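Local coordinates for protein peptidase M3B, oligoendopeptidase F (Enterococcus faecium, PDB 2QR4) that probably acts as a metal-dependent endopeptidase that cleaves internal bonds of short peptides, at residues A39-V43 with V88-E92; I244-Y249 with Y500-Q504; A511-L515 with M546-V551; L252-N257 with T440-E444. All coordinates share one frame. Residue numbers count along the deposited sequence, not the author numbering.

Contact 1: residues A39-V43 with V88-E92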
# COMPACT_ATOMS: atom_id res chain seq x y z
N ALA A 39 -29.67 12.02 -17.75
CA ALA A 39 -28.64 11.15 -17.18
C ALA A 39 -27.27 11.83 -17.12
O ALA A 39 -26.60 11.80 -16.09
CB ALA A 39 -28.56 9.83 -17.96
N ILE A 40 -26.86 12.43 -18.23
CA ILE A 40 -25.59 13.13 -18.28
C ILE A 40 -25.57 14.24 -17.25
O ILE A 40 -24.57 14.44 -16.56
CB ILE A 40 -25.37 13.77 -19.66
CG1 ILE A 40 -25.08 12.69 -20.70
CG2 ILE A 40 -24.20 14.72 -19.60
CD1 ILE A 40 -25.31 13.14 -22.10
N GLU A 41 -26.67 14.97 -17.14
CA GLU A 41 -26.76 16.05 -16.17
C GLU A 41 -26.62 15.53 -14.76
O GLU A 41 -25.92 16.13 -13.95
CB GLU A 41 -28.09 16.80 -16.31
CG GLU A 41 -28.07 17.77 -17.44
CD GLU A 41 -29.47 18.23 -17.82
OE1 GLU A 41 -30.44 17.65 -17.29
OE2 GLU A 41 -29.59 19.15 -18.66
N PHE A 42 -27.26 14.40 -14.49
CA PHE A 42 -27.21 13.83 -13.17
C PHE A 42 -25.80 13.38 -12.81
O PHE A 42 -25.28 13.79 -11.77
CB PHE A 42 -28.19 12.66 -13.00
CG PHE A 42 -27.95 11.87 -11.73
CD1 PHE A 42 -28.49 12.30 -10.53
CD2 PHE A 42 -27.16 10.73 -11.74
CE1 PHE A 42 -28.26 11.60 -9.35
CE2 PHE A 42 -26.92 10.00 -10.56
CZ PHE A 42 -27.46 10.44 -9.36
N VAL A 43 -25.17 12.54 -13.63
CA VAL A 43 -23.91 11.96 -13.17
C VAL A 43 -22.79 12.99 -13.12
O VAL A 43 -21.94 12.93 -12.26
CB VAL A 43 -23.44 10.63 -13.87
CG1 VAL A 43 -24.60 9.80 -14.38
CG2 VAL A 43 -22.45 10.92 -14.95
N VAL A 88 -22.03 5.28 -10.16
CA VAL A 88 -22.20 6.01 -11.40
C VAL A 88 -21.40 5.31 -12.52
O VAL A 88 -21.30 5.80 -13.66
CB VAL A 88 -21.77 7.48 -11.14
CG1 VAL A 88 -20.54 7.93 -11.96
CG2 VAL A 88 -22.94 8.42 -11.24
N SER A 89 -20.86 4.15 -12.19
CA SER A 89 -20.01 3.40 -13.11
C SER A 89 -20.76 2.72 -14.27
O SER A 89 -20.13 2.27 -15.22
CB SER A 89 -19.19 2.35 -12.34
OG SER A 89 -20.03 1.39 -11.70
N TRP A 90 -22.08 2.63 -14.19
CA TRP A 90 -22.87 2.04 -15.27
C TRP A 90 -22.95 2.99 -16.47
O TRP A 90 -23.27 2.58 -17.59
CB TRP A 90 -24.27 1.71 -14.79
CG TRP A 90 -24.94 2.92 -14.20
CD1 TRP A 90 -24.98 3.27 -12.88
CD2 TRP A 90 -25.62 3.94 -14.92
NE1 TRP A 90 -25.66 4.44 -12.73
CE2 TRP A 90 -26.06 4.89 -13.97
CE3 TRP A 90 -25.92 4.15 -16.27
CZ2 TRP A 90 -26.77 6.04 -14.32
CZ3 TRP A 90 -26.62 5.29 -16.63
CH2 TRP A 90 -27.04 6.23 -15.65
N PHE A 91 -22.63 4.25 -16.22
CA PHE A 91 -22.91 5.35 -17.14
C PHE A 91 -22.23 5.25 -18.52
O PHE A 91 -22.92 5.26 -19.55
CB PHE A 91 -22.61 6.67 -16.43
CG PHE A 91 -22.80 7.88 -17.29
CD1 PHE A 91 -24.04 8.16 -17.85
CD2 PHE A 91 -21.76 8.75 -17.52
CE1 PHE A 91 -24.22 9.28 -18.63
CE2 PHE A 91 -21.94 9.87 -18.30
CZ PHE A 91 -23.18 10.14 -18.86
N GLU A 92 -20.90 5.15 -18.55
CA GLU A 92 -20.18 5.07 -19.83
C GLU A 92 -20.42 3.77 -20.63
O GLU A 92 -20.58 3.80 -21.85
CB GLU A 92 -18.68 5.30 -19.62
CG GLU A 92 -18.36 6.63 -18.95
CD GLU A 92 -16.87 6.98 -19.01
OE1 GLU A 92 -16.05 6.15 -19.48
OE2 GLU A 92 -16.51 8.10 -18.59
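Phe91 fills the gap between these two pieces of chain, and its t rotamer (chi1 178°) sends the ring straight at helical residues 39-43. Val43 sits over one face of that ring: CG2 lies 3.7 Å from the Phe91 ring centroid, a CH-pi contact, and 3.4 Å from Phe91 CD2. Ile40, whose CB starts out away from the partner, swings CG1 back to 3.7 Å from Phe91 CZ at the ring edge. Val43 and Val88 both have chi1 between the usual wells, yet they meet closely, Val43 CB to Val88 CG2 at 3.5 Å. Trp90, with chi1 near +60°, reaches Val43 CG1 with CZ2 at 4.3 Å. The type I turn Val88-Phe91, closed by Phe91 N to Val88 O at 3.3 Å, presents these side chains together. The contact thus seats the link between helices 68-87 and 91-95 on helix 33-63; Ile120 and Tyr119 of helix 117-124 flank Ile40 and Phe91, while helix 22-25 meets Phe42 and Trp90, whose NE1 bonds to Ser22.

Contact 2: residues I244-Y249 with Y500-Q504; sequences IPESVY and YYVFQ
Tyr500 adopts a left-handed backbone conformation (phi/psi 59/57), unusual for a residue with a side chain, just ahead of helix 503-520. Residues 501-504 turn into that helix, with Gln504 N bonded to Tyr501 O at 3.2 Å. On the other side, Ile244 and Pro245 are extended (psi 118° and 146°) and lead into helix 246-258; Val248 N reaches Pro245 O at 3.1 Å. The backbones come closest at Tyr249 and Phe503, CA to CA 7.2 Å. Tyr249 (chi1 t), Tyr500 (m) and Phe503 (p) form an aromatic cluster. The Tyr249 and Phe503 rings have centroids 4.6 Å apart and planes at 38°, with Tyr249 CE2 3.5 Å from Phe503 CD2; the Tyr249 and Tyr500 centroids are 5.6 Å apart, planes at 74°. Two aliphatic residues approach the edge of the Phe503 ring: Val248 CG2 lies 3.7 Å from Phe503 CE1, and Ile244 CD1 is 4.1 Å from Phe503 CZ. Ile244 CD1 also stands 3.9 Å from Gln504 NE2. A water donates to Tyr249 OH at 2.7 Å and weakly accepts from Phe503 N at 3.3 Å. Since Tyr249 OH also bonds to the Ala443 carbonyl of helix 418-454, this largely apolar aromatic cluster buries a hydroxyl without leaving it unsatisfied, and only a water joins the two segments by polar bonds.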
# COMPACT_ATOMS: atom_id res chain seq x y z
N ILE A 244 -2.34 13.01 -25.84
CA ILE A 244 -0.92 13.18 -26.09
C ILE A 244 -0.40 11.90 -26.72
O ILE A 244 -0.49 10.84 -26.13
CB ILE A 244 -0.16 13.45 -24.79
CG1 ILE A 244 -0.74 14.69 -24.11
CG2 ILE A 244 1.34 13.62 -25.07
CD1 ILE A 244 -0.11 15.02 -22.77
N PRO A 245 0.10 11.99 -27.95
CA PRO A 245 0.70 10.80 -28.57
C PRO A 245 1.96 10.42 -27.80
O PRO A 245 2.67 11.30 -27.30
CB PRO A 245 1.08 11.29 -29.98
CG PRO A 245 0.41 12.61 -30.17
CD PRO A 245 0.14 13.18 -28.82
N GLU A 246 2.25 9.12 -27.71
CA GLU A 246 3.46 8.64 -27.04
C GLU A 246 4.73 9.26 -27.65
O GLU A 246 5.75 9.41 -26.97
CB GLU A 246 3.55 7.12 -27.11
CG GLU A 246 2.56 6.39 -26.19
CD GLU A 246 3.01 4.97 -25.89
OE1 GLU A 246 3.66 4.75 -24.84
OE2 GLU A 246 2.74 4.06 -26.71
N SER A 247 4.67 9.63 -28.93
CA SER A 247 5.82 10.19 -29.60
C SER A 247 6.33 11.49 -28.96
O SER A 247 7.50 11.79 -29.08
CB SER A 247 5.50 10.46 -31.05
OG SER A 247 4.54 11.50 -31.13
N VAL A 248 5.48 12.28 -28.30
CA VAL A 248 6.03 13.47 -27.66
C VAL A 248 6.99 13.05 -26.54
O VAL A 248 8.04 13.66 -26.35
CB VAL A 248 4.99 14.54 -27.18
CG1 VAL A 248 3.71 14.51 -28.00
CG2 VAL A 248 4.71 14.41 -25.72
N TYR A 249 6.65 11.97 -25.84
CA TYR A 249 7.49 11.47 -24.74
C TYR A 249 8.82 10.89 -25.27
O TYR A 249 9.88 11.18 -24.72
CB TYR A 249 6.70 10.41 -23.97
CG TYR A 249 7.06 10.20 -22.51
CD1 TYR A 249 8.28 9.61 -22.13
CD2 TYR A 249 6.15 10.53 -21.51
CE1 TYR A 249 8.58 9.38 -20.77
CE2 TYR A 249 6.44 10.31 -20.16
CZ TYR A 249 7.63 9.74 -19.79
OH TYR A 249 7.86 9.54 -18.45
N TYR A 500 2.76 9.50 -14.89
CA TYR A 500 3.37 10.10 -16.06
C TYR A 500 3.08 11.59 -16.14
O TYR A 500 2.56 12.10 -17.13
CB TYR A 500 2.88 9.38 -17.31
CG TYR A 500 3.57 8.07 -17.54
CD1 TYR A 500 4.84 8.02 -18.10
CD2 TYR A 500 2.96 6.88 -17.20
CE1 TYR A 500 5.48 6.83 -18.32
CE2 TYR A 500 3.60 5.67 -17.43
CZ TYR A 500 4.85 5.65 -17.99
OH TYR A 500 5.49 4.45 -18.23
N TYR A 501 3.45 12.29 -15.08
CA TYR A 501 3.18 13.70 -14.94
C TYR A 501 4.41 14.56 -15.24
O TYR A 501 4.31 15.55 -15.97
CB TYR A 501 2.69 13.96 -13.53
CG TYR A 501 2.30 15.36 -13.20
CD1 TYR A 501 1.01 15.80 -13.43
CD2 TYR A 501 3.19 16.22 -12.58
CE1 TYR A 501 0.62 17.08 -13.09
CE2 TYR A 501 2.82 17.50 -12.23
CZ TYR A 501 1.53 17.93 -12.49
OH TYR A 501 1.13 19.20 -12.15
N VAL A 502 5.57 14.17 -14.70
CA VAL A 502 6.76 15.04 -14.76
C VAL A 502 7.28 15.46 -16.14
O VAL A 502 7.84 16.54 -16.26
CB VAL A 502 7.97 14.47 -13.98
CG1 VAL A 502 7.74 14.58 -12.50
CG2 VAL A 502 8.26 13.05 -14.41
N PHE A 503 7.12 14.62 -17.16
CA PHE A 503 7.69 14.96 -18.47
C PHE A 503 7.10 16.25 -18.99
O PHE A 503 7.71 16.93 -19.82
CB PHE A 503 7.47 13.86 -19.50
CG PHE A 503 6.11 13.85 -20.14
CD1 PHE A 503 5.94 14.29 -21.46
CD2 PHE A 503 4.99 13.37 -19.45
CE1 PHE A 503 4.67 14.26 -22.06
CE2 PHE A 503 3.73 13.34 -20.04
CZ PHE A 503 3.55 13.79 -21.34
N GLN A 504 5.92 16.60 -18.50
CA GLN A 504 5.27 17.81 -18.99
C GLN A 504 6.02 19.09 -18.60
O GLN A 504 5.88 20.11 -19.28
CB GLN A 504 3.81 17.85 -18.56
CG GLN A 504 2.97 16.91 -19.41
CD GLN A 504 1.58 16.68 -18.87
OE1 GLN A 504 1.40 16.03 -17.83
NE2 GLN A 504 0.58 17.18 -19.58
O HOH W 1 6.63 11.35 -16.92

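Contact 3: residues A511-L515 with M546-V551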
# COMPACT_ATOMS: atom_id res chain seq x y z
N ALA A 511 8.48 24.23 -25.14
CA ALA A 511 7.46 24.94 -25.90
C ALA A 511 7.56 26.42 -25.60
O ALA A 511 7.58 27.26 -26.51
CB ALA A 511 6.07 24.41 -25.61
N ALA A 512 7.64 26.76 -24.32
CA ALA A 512 7.75 28.16 -23.98
C ALA A 512 8.95 28.77 -24.74
O ALA A 512 8.83 29.84 -25.34
CB ALA A 512 7.89 28.35 -22.49
N SER A 513 10.07 28.06 -24.73
CA SER A 513 11.27 28.54 -25.44
C SER A 513 11.04 28.79 -26.93
O SER A 513 11.49 29.80 -27.46
CB SER A 513 12.45 27.60 -25.23
OG SER A 513 13.56 28.05 -25.99
N ALA A 514 10.34 27.87 -27.59
CA ALA A 514 10.00 28.01 -29.02
C ALA A 514 9.05 29.18 -29.27
O ALA A 514 9.13 29.85 -30.31
CB ALA A 514 9.37 26.73 -29.54
N LEU A 515 8.15 29.42 -28.33
CA LEU A 515 7.20 30.52 -28.46
C LEU A 515 7.83 31.90 -28.25
O LEU A 515 7.48 32.85 -28.93
CB LEU A 515 6.01 30.31 -27.51
CG LEU A 515 5.01 29.25 -27.98
CD1 LEU A 515 3.96 29.03 -26.91
CD2 LEU A 515 4.37 29.68 -29.32
N MSE A 546 -0.87 23.71 -29.05
CA MSE A 546 0.52 24.04 -29.36
C MSE A 546 0.82 24.04 -30.86
O MSE A 546 1.46 24.96 -31.37
CB MSE A 546 1.47 23.09 -28.61
CG MSE A 546 1.75 23.51 -27.17
SE MSE A 546 2.37 25.37 -27.01
CE MSE A 546 0.72 26.22 -26.40
N LYS A 547 0.36 23.01 -31.57
CA LYS A 547 0.53 22.92 -33.02
C LYS A 547 -0.03 24.16 -33.73
O LYS A 547 0.61 24.71 -34.63
CB LYS A 547 -0.16 21.65 -33.54
CG LYS A 547 0.45 21.05 -34.79
CD LYS A 547 0.10 19.56 -34.86
CE LYS A 547 0.63 18.90 -36.13
NZ LYS A 547 -0.15 19.28 -37.35
N LYS A 548 -1.21 24.61 -33.31
CA LYS A 548 -1.83 25.82 -33.85
C LYS A 548 -1.00 27.07 -33.55
O LYS A 548 -1.01 28.03 -34.33
CB LYS A 548 -3.26 25.98 -33.32
CG LYS A 548 -4.33 25.37 -34.23
CD LYS A 548 -5.72 25.37 -33.57
CE LYS A 548 -5.86 24.24 -32.54
NZ LYS A 548 -7.06 24.39 -31.67
N ALA A 549 -0.29 27.06 -32.43
CA ALA A 549 0.56 28.19 -32.07
C ALA A 549 1.94 28.09 -32.71
O ALA A 549 2.80 28.94 -32.46
CB ALA A 549 0.68 28.31 -30.55
N GLY A 550 2.16 27.05 -33.51
CA GLY A 550 3.40 26.91 -34.27
C GLY A 550 4.45 25.96 -33.70
O GLY A 550 5.54 25.83 -34.26
N VAL A 551 4.13 25.28 -32.60
CA VAL A 551 5.04 24.32 -31.99
C VAL A 551 4.54 22.88 -32.13
O VAL A 551 3.58 22.49 -31.48
CB VAL A 551 5.21 24.60 -30.50
CG1 VAL A 551 6.27 23.67 -29.89
CG2 VAL A 551 5.59 26.05 -30.29
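A Schellman motif ends helix 542-548 here, and its turn packs against the face of helix 503-520 formed by Ala511, Ala514 and Leu515. Ala511, well inside helix 503-520, is where the backbones are nearest (Ala511 CA to Val551 CA, 6.6 Å); its CB rests 4.1 Å from SE of Met546, modelled as selenomethionine, and 4.3 Å from Val551 CG1. Ala512 and Ser513 turn to other neighbours, Ala512 to Thr401 and Thr402 of helix 394-414, Ser513 to Ala562 and Met565 of helix 557-579. One helical turn on, Ala514 CB meets Val551 CG2 at 3.9 Å. Leu515 (chi1 m, chi2 t) then reaches across: CD1 is 4.0 Å from Met546 SE, and CD2 is 4.0 Å from Val551 CG2. The cap that places these partners is held by Val551 N to Met546 O and Gly550 N to Lys547 O, both 3.0 Å. Gly550 has phi 100°, where a CB would clash with the carbonyl oxygen of Ala549. After that reversal Val551 is extended and points back at the alanines, so the contact is purely apolar between side chains. Leu515 CD2 also lies against the backbone of the turn, 3.6 Å from Ala549 O.

Contact 4: residues L252-N257 with T440-E444; sequences LVDVVN and TQFAE
Both segments are regular helix throughout, 252-257 in helix 246-258 and 440-444 in helix 418-454. Their local axes come within 10.1 Å and run at 125° between N-to-C directions (signed crossing -125°), steeply oblique. Register is set by Val253 and Thr440, CA to CA 6.5 Å. Thr440 (chi1 m) lies at the crossing: its CG2 is 3.9 Å from Val256 CB and 4.2 Å from Val253 CA (both valines t), while its OG1 lies 3.5 Å from CD1 of Leu252 (t,p) and bonds to Val436 O one turn back. A turn further, Glu444 extends (chi1 t, chi2 t) past Val253, whose CG1 is 3.9 Å from Glu444 CD, to accept a hydrogen bond from Asn257 ND2 at OE1, 3.0 Å and nearly straight. Asn257 (chi1 m) also gives ND2 to Val253 O of its own helix at 2.7 Å. Helix 461-476 completes the polar end: Tyr475 OH bonds to Glu444 OE1, and Lys474 NZ forms a salt bridge with Glu444 OE2 and bonds to Asn257 OD1. The result is an oblique helix crossing of the predominantly helical M3 peptidase fold, largely apolar around Thr440 CG2, with a polar network at the other end.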
# COMPACT_ATOMS: atom_id res chain seq x y z
N LEU A 252 11.13 13.70 -26.49
CA LEU A 252 11.73 14.39 -25.35
C LEU A 252 12.91 13.60 -24.80
O LEU A 252 14.02 14.13 -24.69
CB LEU A 252 10.70 14.62 -24.23
CG LEU A 252 11.29 15.12 -22.91
CD1 LEU A 252 11.70 16.61 -22.98
CD2 LEU A 252 10.29 14.88 -21.80
N VAL A 253 12.68 12.33 -24.48
CA VAL A 253 13.74 11.50 -23.91
C VAL A 253 14.95 11.34 -24.87
O VAL A 253 16.10 11.41 -24.44
CB VAL A 253 13.18 10.14 -23.44
CG1 VAL A 253 14.30 9.18 -23.05
CG2 VAL A 253 12.25 10.35 -22.26
N ASP A 254 14.67 11.17 -26.16
CA ASP A 254 15.73 11.01 -27.17
C ASP A 254 16.55 12.26 -27.41
O ASP A 254 17.77 12.18 -27.52
CB ASP A 254 15.16 10.51 -28.51
CG ASP A 254 14.64 9.09 -28.42
OD1 ASP A 254 14.90 8.43 -27.39
OD2 ASP A 254 13.95 8.63 -29.36
N VAL A 255 15.89 13.41 -27.54
CA VAL A 255 16.62 14.65 -27.78
C VAL A 255 17.46 15.03 -26.55
O VAL A 255 18.62 15.43 -26.68
CB VAL A 255 15.67 15.80 -28.17
CG1 VAL A 255 16.43 17.11 -28.24
CG2 VAL A 255 14.98 15.49 -29.52
N VAL A 256 16.91 14.85 -25.36
CA VAL A 256 17.65 15.13 -24.15
C VAL A 256 18.86 14.20 -24.02
O VAL A 256 19.96 14.65 -23.73
CB VAL A 256 16.76 15.07 -22.89
CG1 VAL A 256 17.62 15.11 -21.64
CG2 VAL A 256 15.77 16.25 -22.88
N ASN A 257 18.66 12.91 -24.27
CA ASN A 257 19.79 11.96 -24.27
C ASN A 257 20.90 12.31 -25.26
O ASN A 257 22.08 12.17 -24.96
CB ASN A 257 19.32 10.53 -24.47
CG ASN A 257 18.97 9.86 -23.16
OD1 ASN A 257 19.83 9.24 -22.53
ND2 ASN A 257 17.74 10.04 -22.71
N THR A 440 13.32 15.47 -17.07
CA THR A 440 13.38 14.42 -18.07
C THR A 440 14.06 13.16 -17.54
O THR A 440 13.64 12.05 -17.87
CB THR A 440 14.03 14.92 -19.34
OG1 THR A 440 13.21 15.96 -19.87
CG2 THR A 440 14.14 13.79 -20.37
N GLN A 441 15.10 13.33 -16.72
CA GLN A 441 15.72 12.22 -16.02
C GLN A 441 14.64 11.42 -15.28
O GLN A 441 14.57 10.19 -15.39
CB GLN A 441 16.77 12.73 -15.02
CG GLN A 441 17.64 11.62 -14.36
CD GLN A 441 18.58 12.17 -13.28
OE1 GLN A 441 18.80 13.38 -13.19
NE2 GLN A 441 19.12 11.29 -12.46
N PHE A 442 13.81 12.15 -14.53
CA PHE A 442 12.71 11.56 -13.78
C PHE A 442 11.75 10.87 -14.73
O PHE A 442 11.30 9.76 -14.46
CB PHE A 442 11.97 12.62 -12.94
CG PHE A 442 12.78 13.21 -11.80
CD1 PHE A 442 13.93 12.58 -11.34
CD2 PHE A 442 12.36 14.37 -11.16
CE1 PHE A 442 14.67 13.12 -10.29
CE2 PHE A 442 13.09 14.91 -10.10
CZ PHE A 442 14.25 14.28 -9.66
N ALA A 443 11.45 11.51 -15.86
CA ALA A 443 10.48 10.95 -16.80
C ALA A 443 11.00 9.65 -17.39
O ALA A 443 10.22 8.72 -17.63
CB ALA A 443 10.12 11.94 -17.91
N GLU A 444 12.31 9.61 -17.62
CA GLU A 444 12.96 8.42 -18.16
C GLU A 444 12.92 7.29 -17.13
O GLU A 444 12.64 6.14 -17.49
CB GLU A 444 14.40 8.73 -18.59
CG GLU A 444 15.07 7.58 -19.38
CD GLU A 444 16.43 7.96 -19.99
OE1 GLU A 444 16.81 9.15 -20.01
OE2 GLU A 444 17.14 7.05 -20.47

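Overall arrangement
Contacts 2 and 4 touch and share helix 246-258: 4 is nested in the chain loop that 2 closes, and Tyr249 OH meets Ala443 O at 2.6 Å between them. Contact 3 shares helix 503-520 with contact 2 but stays separate, with nearest atoms about 8 Å apart. Contact 1 is remote, its centre 30 Å from that of contact 2 and 39 Å from that of contact 4, in the N-terminal helices. Contacts 1, 2 and 3 are buried and 4 only partly so. The chemistry follows: 1 and 3 pair apolar side chains, 1 around aromatic rings and 3 between aliphatic residues and a selenomethionine; 2 adds a water, and 4 has the one direct hydrogen bond between segments.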